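Local coordinates for CigR Protein (Salmonella enterica subsp. enterica serovar Typhimurium, PDB 4EW5), which is a putative inner membrane protein, seen here as its C-terminal domain, whose precise role the structure alone does not show, at the interface of chains A and B. Numbering follows the deposited sequence. Chains: chain A/B, CigR Protein.

The interface of chains A and B. Residues chain A 12, 15-16, 95; chain B 12-13, 15-16.
A:Ser16 and B:Ser16 each push a hydroxyl into the opposite helix where the two 11-26 helices cross near their N-terminal ends. B:Ser16 OG rests on the backbone of A:Glu12, 3.4 Å from its CA, and also touches CB of A:Ile15. The two-fold twin places A:Ser16 OG 3.5 Å from B:Ile15 CB, with B:Glu12 CB and CG also against it. Each serine thus rests against positions 12 and 15 of its partner, roughly a turn apart; its small side chain probably lets the helices approach closely.

Beside the hydroxyls the isoleucines pack through their gamma-methyls: A:Ile15 CG2 lies 3.8 Å from B:Ser16 CA, and B:Ile15 CG2 meets A:Ser16 CA in the same way. CG1 of B:Ile15 lies anti to the carbonyl carbon (chi1 -62°) and its chain runs on extended, which carries CD1 outward to meet A:Ile95 CD1 tip to tip at 3.9 Å. Strand 91-95 of chain A thereby adds an apolar flank to the helix crossing.

The two glutamates differ in shape. B:Glu12 is extended beyond CG, and its CG passes 4.1 Å from A:Ser16 CB; A:Glu12 bends at chi2 (85°), its CB and CG lying over B:Ser16 OG. Their carboxylates stay apart, OE1 of A:Glu12 being 6.2 Å from OE1 of B:Glu12, a spacing that probably limits like-charge repulsion.

Within the same layer each hydroxyl bonds back to its own helix and faces the partner's Glu12 carbonyl, A:Ser16 OG lying 3.4 Å from B:Glu12 O, a non-bonded contact. A:Ser16 OG bonds to A:Glu12 O at 2.9 Å, the donor tilted 31° from the carbonyl plane, and B:Ser16 repeats the bond to B:Glu12. These bonds give the hydroxyl donors partners and help hold the side chains' rotation. Whether CigR pairs this way in the cell the structure alone does not show; in the crystal the patch helps join two C-terminal domains by a two-fold helix-helix contact.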
loop_
_atom_site.group_PDB
_atom_site.type_symbol
_atom_site.label_atom_id
_atom_site.label_comp_id
_atom_site.label_asym_id
_atom_site.label_seq_id
_atom_site.Cartn_x
_atom_site.Cartn_y
_atom_site.Cartn_z
ATOM N N GLU A 12 2.213 3.395 -3.924
ATOM C CA GLU A 12 1.321 2.938 -2.863
ATOM C C GLU A 12 0.278 1.938 -3.396
ATOM O O GLU A 12 -0.117 1.000 -2.710
ATOM C CB GLU A 12 0.689 4.131 -2.156
ATOM C CG GLU A 12 1.689 5.053 -1.503
ATOM C CD GLU A 12 2.302 6.128 -2.483
ATOM O OE1 GLU A 12 1.901 6.263 -3.730
ATOM O OE2 GLU A 12 3.211 6.863 -1.996
ATOM N N ILE A 15 2.176 -1.417 -3.624
ATOM C CA ILE A 15 2.292 -2.014 -2.277
ATOM C C ILE A 15 0.979 -2.627 -1.799
ATOM O O ILE A 15 0.963 -3.739 -1.255
ATOM C CB ILE A 15 2.877 -1.019 -1.266
ATOM C CG1 ILE A 15 4.281 -0.667 -1.677
ATOM C CG2 ILE A 15 2.879 -1.626 0.156
ATOM C CD1 ILE A 15 4.968 0.517 -0.933
ATOM N N SER A 16 -0.118 -1.916 -2.000
ATOM C CA SER A 16 -1.424 -2.323 -1.589
ATOM C C SER A 16 -1.908 -3.564 -2.301
ATOM O O SER A 16 -2.411 -4.486 -1.666
ATOM C CB SER A 16 -2.467 -1.227 -1.811
ATOM O OG SER A 16 -2.209 -0.104 -1.057
ATOM N N ILE A 95 -8.957 -2.237 -5.190
ATOM C CA ILE A 95 -7.704 -2.925 -5.541
ATOM C C ILE A 95 -8.038 -4.067 -6.436
ATOM O O ILE A 95 -8.602 -5.088 -6.032
ATOM C CB ILE A 95 -7.014 -3.416 -4.256
ATOM C CG1 ILE A 95 -6.870 -2.228 -3.309
ATOM C CG2 ILE A 95 -5.682 -4.085 -4.536
ATOM C CD1 ILE A 95 -6.447 -2.621 -1.911
ATOM N N GLU B 12 -4.708 3.713 0.209
ATOM C CA GLU B 12 -3.483 3.020 -0.228
ATOM C C GLU B 12 -2.256 3.454 0.573
ATOM O O GLU B 12 -1.316 2.645 0.760
ATOM C CB GLU B 12 -3.293 3.201 -1.730
ATOM C CG GLU B 12 -4.324 2.353 -2.485
ATOM C CD GLU B 12 -4.210 2.420 -3.995
ATOM O OE1 GLU B 12 -3.537 3.350 -4.531
ATOM O OE2 GLU B 12 -4.860 1.534 -4.641
ATOM N N SER B 13 -2.214 4.731 0.992
ATOM C CA SER B 13 -1.129 5.201 1.857
ATOM C C SER B 13 -1.199 4.487 3.222
ATOM O O SER B 13 -0.196 4.141 3.789
ATOM C CB SER B 13 -1.202 6.713 2.063
ATOM O OG SER B 13 -1.157 7.423 0.846
ATOM N N ILE B 15 -2.537 1.483 3.799
ATOM C CA ILE B 15 -2.114 0.098 3.577
ATOM C C ILE B 15 -0.573 0.004 3.522
ATOM O O ILE B 15 0.072 -0.834 4.204
ATOM C CB ILE B 15 -2.761 -0.565 2.369
ATOM C CG1 ILE B 15 -4.308 -0.628 2.559
ATOM C CG2 ILE B 15 -2.112 -1.945 2.124
ATOM C CD1 ILE B 15 -4.993 -0.968 1.249
ATOM N N SER B 16 0.022 0.905 2.752
ATOM C CA SER B 16 1.471 0.929 2.570
ATOM C C SER B 16 2.206 1.198 3.858
ATOM O O SER B 16 3.231 0.569 4.135
ATOM C CB SER B 16 1.886 1.983 1.523
ATOM O OG SER B 16 1.278 1.732 0.305
#